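Local structure of dicer Related Helicase (Caenorhabditis elegans, 6M6Q) at residues Phe25-Arg30 with Lys186-Ala191; Val127-Lys132 with Phe182-Leu187. The protein probably acts as an ATP-hydrolysing RNA helicase of the RIG-I-like receptor subfamily in RNA interference, this chain being its N-terminal domain. All coordinates share one frame; numbering follows the deposited sequence.

Contact 1: Phe25-Arg30 with Lys186-Ala191; sequences FPAYFR and KLDRVA
A salt bridge and a small apolar patch join helix 25-29 and R30 to the first turns of helix 186-193. The two short axes run almost the same way, 20° apart, and approach to 9.3 Å. The tight part is the R30-D188 pair. R30 CG lies beside its own backbone N, and the chain bends at chi3 (-64°), so the guanidinium folds back with one face over the backbone at P26 O and A27 N. It grips D188 side-on with two nearly straight bonds: NE to OD2 at 2.9 Å, reaching that oxygen from above the carboxylate plane, and NH2 to OD1 at 2.9 Å, on the syn lone pair. OD1 also accepts the backbone N of Q185, the N-cap residue, which is the N3-to-N-cap half of a capping box; R30 and this helix start would probably both stabilise the negative charge. Next to the bridge, A27 CB meets L187 CD2 at 3.8 Å, with L187 CG anti to its backbone N (chi1 -176°).

The contact loosens toward Y28, whose CB points away: only its backbone N comes near L187 CD2, at 3.9 Å, while its hydroxyl bonds to L270 O. D188 is partly exposed, whereas A27, L187 and R30 are buried. Y172 packs on both A27 and L187. Behind helix 25-29, F29 rests on helices 131-144 and 146-152; on the far side of helix 186-193, V190 rests on helix 301-310.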
ATOM      1  N   PHE B  25     -14.410 -10.183  -5.640  1.00 51.47           N
ATOM      2  CA  PHE B  25     -13.608 -10.909  -6.664  1.00 53.26           C
ATOM      3  C   PHE B  25     -12.234 -10.263  -6.900  1.00 54.50           C
ATOM      4  O   PHE B  25     -11.253 -10.980  -6.882  1.00 58.89           O
ATOM      5  CB  PHE B  25     -14.342 -11.084  -7.992  1.00 49.83           C
ATOM      6  CG  PHE B  25     -13.458 -11.616  -9.099  1.00 48.59           C
ATOM      7  CD1 PHE B  25     -13.028 -12.936  -9.108  1.00 49.00           C
ATOM      8  CD2 PHE B  25     -13.018 -10.787 -10.114  1.00 54.18           C
ATOM      9  CE1 PHE B  25     -12.204 -13.413 -10.121  1.00 48.35           C
ATOM     10  CE2 PHE B  25     -12.214 -11.271 -11.137  1.00 54.56           C
ATOM     11  CZ  PHE B  25     -11.802 -12.581 -11.132  1.00 52.26           C
ATOM     12  N   PRO B  26     -12.083  -8.952  -7.243  1.00 59.65           N
ATOM     13  CA  PRO B  26     -10.767  -8.412  -7.604  1.00 59.06           C
ATOM     14  C   PRO B  26      -9.635  -8.826  -6.643  1.00 50.04           C
ATOM     15  O   PRO B  26      -8.628  -9.277  -7.112  1.00 48.31           O
ATOM     16  CB  PRO B  26     -10.989  -6.890  -7.549  1.00 64.69           C
ATOM     17  CG  PRO B  26     -12.430  -6.736  -7.952  1.00 67.86           C
ATOM     18  CD  PRO B  26     -13.129  -7.921  -7.306  1.00 66.25           C
ATOM     19  N   ALA B  27      -9.862  -8.691  -5.334  1.00 45.32           N
ATOM     20  CA  ALA B  27      -8.881  -8.968  -4.256  1.00 47.59           C
ATOM     21  C   ALA B  27      -8.582 -10.463  -4.200  1.00 48.67           C
ATOM     22  O   ALA B  27      -7.419 -10.832  -3.966  1.00 60.95           O
ATOM     23  CB  ALA B  27      -9.401  -8.479  -2.925  1.00 46.09           C
ATOM     24  N   TYR B  28      -9.603 -11.290  -4.333  1.00 49.95           N
ATOM     25  CA  TYR B  28      -9.459 -12.751  -4.289  1.00 50.74           C
ATOM     26  C   TYR B  28      -8.618 -13.188  -5.494  1.00 52.82           C
ATOM     27  O   TYR B  28      -7.628 -13.912  -5.294  1.00 57.93           O
ATOM     28  CB  TYR B  28     -10.818 -13.442  -4.205  1.00 52.18           C
ATOM     29  CG  TYR B  28     -10.693 -14.926  -3.955  1.00 52.97           C
ATOM     30  CD1 TYR B  28     -10.781 -15.842  -4.994  1.00 49.62           C
ATOM     31  CD2 TYR B  28     -10.357 -15.403  -2.701  1.00 49.64           C
ATOM     32  CE1 TYR B  28     -10.577 -17.190  -4.783  1.00 49.66           C
ATOM     33  CE2 TYR B  28     -10.170 -16.754  -2.472  1.00 51.20           C
ATOM     34  CZ  TYR B  28     -10.274 -17.649  -3.518  1.00 47.94           C
ATOM     35  OH  TYR B  28     -10.112 -18.986  -3.283  1.00 55.21           O
ATOM     36  N   PHE B  29      -8.929 -12.681  -6.684  1.00 53.62           N
ATOM     37  CA  PHE B  29      -8.178 -12.985  -7.932  1.00 53.75           C
ATOM     38  C   PHE B  29      -6.698 -12.607  -7.757  1.00 58.19           C
ATOM     39  O   PHE B  29      -5.847 -13.339  -8.267  1.00 61.66           O
ATOM     40  CB  PHE B  29      -8.778 -12.259  -9.133  1.00 52.79           C
ATOM     41  CG  PHE B  29      -8.064 -12.535 -10.430  1.00 54.08           C
ATOM     42  CD1 PHE B  29      -8.376 -13.646 -11.190  1.00 49.21           C
ATOM     43  CD2 PHE B  29      -7.048 -11.700 -10.874  1.00 60.43           C
ATOM     44  CE1 PHE B  29      -7.701 -13.911 -12.373  1.00 52.70           C
ATOM     45  CE2 PHE B  29      -6.377 -11.967 -12.059  1.00 58.77           C
ATOM     46  CZ  PHE B  29      -6.715 -13.064 -12.813  1.00 52.42           C
ATOM     47  N   ARG B  30      -6.414 -11.505  -7.046  1.00 55.45           N
ATOM     48  CA  ARG B  30      -5.042 -10.941  -6.856  1.00 51.83           C
ATOM     49  C   ARG B  30      -4.219 -11.789  -5.880  1.00 52.71           C
ATOM     50  O   ARG B  30      -3.029 -11.537  -5.797  1.00 56.01           O
ATOM     51  CB  ARG B  30      -5.110  -9.480  -6.391  1.00 48.64           C
ATOM     52  CG  ARG B  30      -5.511  -8.523  -7.503  1.00 48.55           C
ATOM     53  CD  ARG B  30      -5.275  -7.083  -7.164  1.00 52.04           C
ATOM     54  NE  ARG B  30      -6.075  -6.606  -6.044  1.00 55.62           N
ATOM     55  CZ  ARG B  30      -7.213  -5.899  -6.154  1.00 54.04           C
ATOM     56  NH1 ARG B  30      -7.730  -5.627  -7.343  1.00 51.41           N
ATOM     57  NH2 ARG B  30      -7.824  -5.466  -5.063  1.00 49.05           N
ATOM     58  N   LYS B 186      -8.426  -4.785   2.369  1.00 69.47           N
ATOM     59  CA  LYS B 186      -7.766  -5.361   3.564  1.00 69.46           C
ATOM     60  C   LYS B 186      -7.003  -6.632   3.151  1.00 60.61           C
ATOM     61  O   LYS B 186      -5.836  -6.744   3.481  1.00 62.53           O
ATOM     62  CB  LYS B 186      -8.806  -5.636   4.650  1.00 77.54           C
ATOM     63  CG  LYS B 186      -8.497  -4.991   5.985  1.00 87.93           C
ATOM     64  CD  LYS B 186      -9.274  -5.567   7.135  1.00 95.03           C
ATOM     65  CE  LYS B 186     -10.632  -4.931   7.316  1.00102.30           C
ATOM     66  NZ  LYS B 186     -11.455  -5.689   8.288  1.00106.76           N
ATOM     67  N   LEU B 187      -7.652  -7.513   2.400  1.00 56.22           N
ATOM     68  CA  LEU B 187      -7.086  -8.795   1.900  1.00 57.19           C
ATOM     69  C   LEU B 187      -5.699  -8.563   1.269  1.00 62.16           C
ATOM     70  O   LEU B 187      -4.753  -9.333   1.601  1.00 62.12           O
ATOM     71  CB  LEU B 187      -8.059  -9.401   0.879  1.00 49.45           C
ATOM     72  CG  LEU B 187      -7.672 -10.773   0.349  1.00 51.03           C
ATOM     73  CD1 LEU B 187      -7.294 -11.712   1.490  1.00 50.19           C
ATOM     74  CD2 LEU B 187      -8.797 -11.363  -0.495  1.00 52.89           C
ATOM     75  N   ASP B 188      -5.586  -7.588   0.365  1.00 57.32           N
ATOM     76  CA  ASP B 188      -4.329  -7.295  -0.362  1.00 56.19           C
ATOM     77  C   ASP B 188      -3.238  -6.916   0.666  1.00 58.56           C
ATOM     78  O   ASP B 188      -2.076  -7.332   0.468  1.00 61.42           O
ATOM     79  CB  ASP B 188      -4.526  -6.205  -1.424  1.00 54.05           C
ATOM     80  CG  ASP B 188      -5.611  -6.477  -2.462  1.00 54.73           C
ATOM     81  OD1 ASP B 188      -6.677  -5.773  -2.405  1.00 51.76           O
ATOM     82  OD2 ASP B 188      -5.369  -7.316  -3.365  1.00 46.52           O
ATOM     83  N   ARG B 189      -3.596  -6.192   1.734  1.00 54.15           N
ATOM     84  CA  ARG B 189      -2.633  -5.720   2.769  1.00 61.10           C
ATOM     85  C   ARG B 189      -2.185  -6.887   3.655  1.00 63.87           C
ATOM     86  O   ARG B 189      -0.975  -6.994   3.912  1.00 77.00           O
ATOM     87  CB  ARG B 189      -3.236  -4.607   3.628  1.00 65.45           C
ATOM     88  CG  ARG B 189      -3.423  -3.295   2.879  1.00 75.35           C
ATOM     89  CD  ARG B 189      -4.101  -2.217   3.708  1.00 77.62           C
ATOM     90  NE  ARG B 189      -4.918  -1.355   2.868  1.00 76.46           N
ATOM     91  CZ  ARG B 189      -6.242  -1.288   2.903  1.00 78.92           C
ATOM     92  NH1 ARG B 189      -6.878  -0.489   2.064  1.00 81.34           N
ATOM     93  NH2 ARG B 189      -6.931  -2.018   3.765  1.00 78.28           N
ATOM     94  N   VAL B 190      -3.117  -7.696   4.143  1.00 62.32           N
ATOM     95  CA  VAL B 190      -2.808  -8.755   5.144  1.00 66.76           C
ATOM     96  C   VAL B 190      -1.985  -9.853   4.453  1.00 63.23           C
ATOM     97  O   VAL B 190      -0.900 -10.159   4.955  1.00 63.82           O
ATOM     98  CB  VAL B 190      -4.077  -9.311   5.820  1.00 71.88           C
ATOM     99  CG1 VAL B 190      -3.727 -10.252   6.965  1.00 74.10           C
ATOM    100  CG2 VAL B 190      -4.976  -8.200   6.326  1.00 71.65           C
ATOM    101  N   ALA B 191      -2.464 -10.365   3.314  1.00 60.40           N
ATOM    102  CA  ALA B 191      -1.825 -11.433   2.506  1.00 56.65           C
ATOM    103  C   ALA B 191      -0.417 -11.005   2.074  1.00 58.41           C
ATOM    104  O   ALA B 191       0.487 -11.850   2.058  1.00 64.04           O
ATOM    105  CB  ALA B 191      -2.683 -11.733   1.308  1.00 57.40           C
TER

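Contact 2: Val127-Lys132 with Phe182-Leu187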
ATOM      1  N   VAL B 127      -2.326  -3.113 -13.924  1.00 55.20           N
ATOM      2  CA  VAL B 127      -3.313  -3.930 -14.686  1.00 54.56           C
ATOM      3  C   VAL B 127      -4.353  -4.555 -13.741  1.00 55.36           C
ATOM      4  O   VAL B 127      -5.450  -4.750 -14.175  1.00 73.96           O
ATOM      5  CB  VAL B 127      -2.635  -5.016 -15.540  1.00 51.60           C
ATOM      6  CG1 VAL B 127      -1.654  -4.436 -16.509  1.00 49.98           C
ATOM      7  CG2 VAL B 127      -1.974  -6.073 -14.690  1.00 59.15           C
ATOM      8  N   LEU B 128      -3.985  -4.941 -12.528  1.00 61.96           N
ATOM      9  CA  LEU B 128      -4.860  -5.773 -11.652  1.00 59.62           C
ATOM     10  C   LEU B 128      -5.682  -4.880 -10.702  1.00 59.12           C
ATOM     11  O   LEU B 128      -6.351  -5.417  -9.845  1.00 69.26           O
ATOM     12  CB  LEU B 128      -3.996  -6.769 -10.858  1.00 58.92           C
ATOM     13  CG  LEU B 128      -3.352  -7.901 -11.665  1.00 60.37           C
ATOM     14  CD1 LEU B 128      -2.825  -8.977 -10.736  1.00 60.72           C
ATOM     15  CD2 LEU B 128      -4.323  -8.520 -12.659  1.00 60.53           C
ATOM     16  N   PHE B 129      -5.621  -3.563 -10.823  1.00 57.81           N
ATOM     17  CA  PHE B 129      -6.387  -2.642  -9.940  1.00 56.96           C
ATOM     18  C   PHE B 129      -7.267  -1.738 -10.802  1.00 56.83           C
ATOM     19  O   PHE B 129      -7.769  -0.721 -10.294  1.00 58.67           O
ATOM     20  CB  PHE B 129      -5.435  -1.876  -9.023  1.00 57.11           C
ATOM     21  CG  PHE B 129      -4.842  -2.697  -7.899  1.00 65.08           C
ATOM     22  CD1 PHE B 129      -3.721  -3.504  -8.100  1.00 64.91           C
ATOM     23  CD2 PHE B 129      -5.392  -2.650  -6.623  1.00 60.51           C
ATOM     24  CE1 PHE B 129      -3.193  -4.257  -7.056  1.00 58.07           C
ATOM     25  CE2 PHE B 129      -4.832  -3.379  -5.577  1.00 54.34           C
ATOM     26  CZ  PHE B 129      -3.730  -4.166  -5.791  1.00 51.75           C
ATOM     27  N   ASP B 130      -7.461  -2.147 -12.055  1.00 55.72           N
ATOM     28  CA  ASP B 130      -8.229  -1.442 -13.107  1.00 58.41           C
ATOM     29  C   ASP B 130      -9.221  -2.443 -13.693  1.00 70.22           C
ATOM     30  O   ASP B 130      -8.796  -3.611 -13.946  1.00 71.25           O
ATOM     31  CB  ASP B 130      -7.296  -0.936 -14.203  1.00 62.18           C
ATOM     32  CG  ASP B 130      -7.955  -0.069 -15.253  1.00 68.28           C
ATOM     33  OD1 ASP B 130      -8.352  -0.621 -16.296  1.00 72.43           O
ATOM     34  OD2 ASP B 130      -8.008   1.164 -15.050  1.00 75.20           O
ATOM     35  N   GLU B 131     -10.486  -2.041 -13.864  1.00 70.19           N
ATOM     36  CA  GLU B 131     -11.569  -2.937 -14.348  1.00 71.02           C
ATOM     37  C   GLU B 131     -11.163  -3.508 -15.716  1.00 68.10           C
ATOM     38  O   GLU B 131     -11.197  -4.734 -15.872  1.00 57.92           O
ATOM     39  CB  GLU B 131     -12.910  -2.197 -14.428  1.00 86.00           C
ATOM     40  CG  GLU B 131     -13.935  -2.899 -15.326  1.00 92.05           C
ATOM     41  CD  GLU B 131     -15.396  -2.728 -14.945  1.00 95.05           C
ATOM     42  OE1 GLU B 131     -15.700  -1.814 -14.134  1.00 93.28           O
ATOM     43  OE2 GLU B 131     -16.232  -3.510 -15.475  1.00 89.93           O
ATOM     44  N   LYS B 132     -10.786  -2.644 -16.656  1.00 69.20           N
ATOM     45  CA  LYS B 132     -10.474  -3.032 -18.060  1.00 77.67           C
ATOM     46  C   LYS B 132      -9.328  -4.039 -18.043  1.00 72.09           C
ATOM     47  O   LYS B 132      -9.370  -4.993 -18.838  1.00 67.60           O
ATOM     48  CB  LYS B 132     -10.118  -1.799 -18.903  1.00 85.79           C
ATOM     49  CG  LYS B 132     -11.111  -0.636 -18.823  1.00 95.54           C
ATOM     50  CD  LYS B 132     -10.676   0.631 -19.563  1.00104.10           C
ATOM     51  CE  LYS B 132      -9.512   1.359 -18.907  1.00116.40           C
ATOM     52  NZ  LYS B 132      -9.922   2.105 -17.690  1.00118.09           N
ATOM     53  N   PHE B 182     -12.249  -2.828  -7.224  1.00 72.92           N
ATOM     54  CA  PHE B 182     -10.982  -3.048  -7.978  1.00 67.66           C
ATOM     55  C   PHE B 182      -9.800  -2.404  -7.232  1.00 60.65           C
ATOM     56  O   PHE B 182      -8.656  -2.628  -7.627  1.00 53.62           O
ATOM     57  CB  PHE B 182     -11.115  -2.490  -9.397  1.00 67.95           C
ATOM     58  CG  PHE B 182     -12.306  -3.017 -10.157  1.00 64.09           C
ATOM     59  CD1 PHE B 182     -13.445  -2.246 -10.319  1.00 64.92           C
ATOM     60  CD2 PHE B 182     -12.301  -4.304 -10.672  1.00 59.20           C
ATOM     61  CE1 PHE B 182     -14.549  -2.748 -10.991  1.00 68.98           C
ATOM     62  CE2 PHE B 182     -13.408  -4.810 -11.330  1.00 62.62           C
ATOM     63  CZ  PHE B 182     -14.530  -4.033 -11.493  1.00 63.90           C
ATOM     64  N   GLY B 183     -10.089  -1.565  -6.235  1.00 62.50           N
ATOM     65  CA  GLY B 183      -9.086  -0.851  -5.428  1.00 61.13           C
ATOM     66  C   GLY B 183      -8.478  -1.753  -4.380  1.00 62.06           C
ATOM     67  O   GLY B 183      -8.930  -2.897  -4.265  1.00 62.62           O
ATOM     68  N   TYR B 184      -7.493  -1.237  -3.633  1.00 64.51           N
ATOM     69  CA  TYR B 184      -6.809  -1.936  -2.519  1.00 66.06           C
ATOM     70  C   TYR B 184      -7.854  -2.340  -1.471  1.00 71.28           C
ATOM     71  O   TYR B 184      -8.649  -1.479  -1.048  1.00 86.01           O
ATOM     72  CB  TYR B 184      -5.690  -1.061  -1.929  1.00 67.20           C
ATOM     73  CG  TYR B 184      -4.335  -1.286  -2.553  1.00 76.59           C
ATOM     74  CD1 TYR B 184      -3.524  -2.335  -2.141  1.00 82.29           C
ATOM     75  CD2 TYR B 184      -3.879  -0.485  -3.590  1.00 85.79           C
ATOM     76  CE1 TYR B 184      -2.302  -2.585  -2.744  1.00 91.46           C
ATOM     77  CE2 TYR B 184      -2.654  -0.715  -4.199  1.00 93.57           C
ATOM     78  CZ  TYR B 184      -1.858  -1.764  -3.769  1.00101.05           C
ATOM     79  OH  TYR B 184      -0.657  -2.007  -4.374  1.00 99.46           O
ATOM     80  N   GLN B 185      -7.825  -3.602  -1.038  1.00 69.61           N
ATOM     81  CA  GLN B 185      -8.696  -4.119   0.047  1.00 69.23           C
ATOM     82  C   GLN B 185      -7.834  -4.649   1.187  1.00 68.46           C
ATOM     83  O   GLN B 185      -6.640  -4.926   0.955  1.00 72.84           O
ATOM     84  CB  GLN B 185      -9.633  -5.204  -0.484  1.00 66.01           C
ATOM     85  CG  GLN B 185     -10.529  -4.740  -1.628  1.00 63.95           C
ATOM     86  CD  GLN B 185     -11.505  -3.669  -1.204  1.00 64.04           C
ATOM     87  OE1 GLN B 185     -11.977  -3.632  -0.066  1.00 61.31           O
ATOM     88  NE2 GLN B 185     -11.802  -2.774  -2.122  1.00 61.29           N
ATOM     89  N   LYS B 186      -8.426  -4.785   2.369  1.00 69.47           N
ATOM     90  CA  LYS B 186      -7.766  -5.361   3.564  1.00 69.46           C
ATOM     91  C   LYS B 186      -7.003  -6.632   3.151  1.00 60.61           C
ATOM     92  O   LYS B 186      -5.836  -6.744   3.481  1.00 62.53           O
ATOM     93  CB  LYS B 186      -8.806  -5.636   4.650  1.00 77.54           C
ATOM     94  CG  LYS B 186      -8.497  -4.991   5.985  1.00 87.93           C
ATOM     95  CD  LYS B 186      -9.274  -5.567   7.135  1.00 95.03           C
ATOM     96  CE  LYS B 186     -10.632  -4.931   7.316  1.00102.30           C
ATOM     97  NZ  LYS B 186     -11.455  -5.689   8.288  1.00106.76           N
ATOM     98  N   LEU B 187      -7.652  -7.513   2.400  1.00 56.22           N
ATOM     99  CA  LEU B 187      -7.086  -8.795   1.900  1.00 57.19           C
ATOM    100  C   LEU B 187      -5.699  -8.563   1.269  1.00 62.16           C
ATOM    101  O   LEU B 187      -4.753  -9.333   1.601  1.00 62.12           O
ATOM    102  CB  LEU B 187      -8.059  -9.401   0.879  1.00 49.45           C
ATOM    103  CG  LEU B 187      -7.672 -10.773   0.349  1.00 51.03           C
ATOM    104  CD1 LEU B 187      -7.294 -11.712   1.490  1.00 50.19           C
ATOM    105  CD2 LEU B 187      -8.797 -11.363  -0.495  1.00 52.89           C
TER
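F129 and F182 both carry CG beside the backbone N and anti to the carbonyl carbon (chi1 -74° and -54°), while E131 has CG anti to its N and a bend at chi2. This lets the F129 ring reach Y184, and the two stack face to face, centroids 4.3 Å apart and planes tilted by 29°. F129 CE2 sits over the centre of the Y184 ring, 3.5 Å above it, and G183 C and Y184 N line the F129 edge. F182 turns the other way, under the start of helix 131-144: E131 CB stands over its ring face in a CH-pi contact, 3.9 Å from the centroid, with E131 OE1 3.5 Å from F182 CE1. Between these two pairs the backbones meet at F129 CA and F182 O, 3.2 Å apart in a CA-H...O contact. An alanine at F182 would lose the ring under E131 and would probably loosen the hold of this loop on the helix start. D130 N-caps helix 131-144 through a weak bond from G133 N to OD1. F182 also packs on P26 of helix 25-29 and L134 of helix 131-144, and L128 leans on helix 33-42.

From the N terminus the chain lays down helix 25-29, passes through the long helix 94-127, and reaches 127-132, the first half of contact 2. Helices 131-144, 146-152, 162-171 and 174-179 follow before 182-187 returns to it, closing a loop of 49 residues. Four residues on, 186-191 completes contact 1 and a loop of 155 residues, within which the shorter loop lies. The two contacts share K186 and L187, so the start of helix 186-193, with the loop before it, ends both. R30 bridges them: its NH1 donates to L128 O, weak bonds reach F182 O and G183 O, and F129 makes a cation-pi contact with its guanidinium.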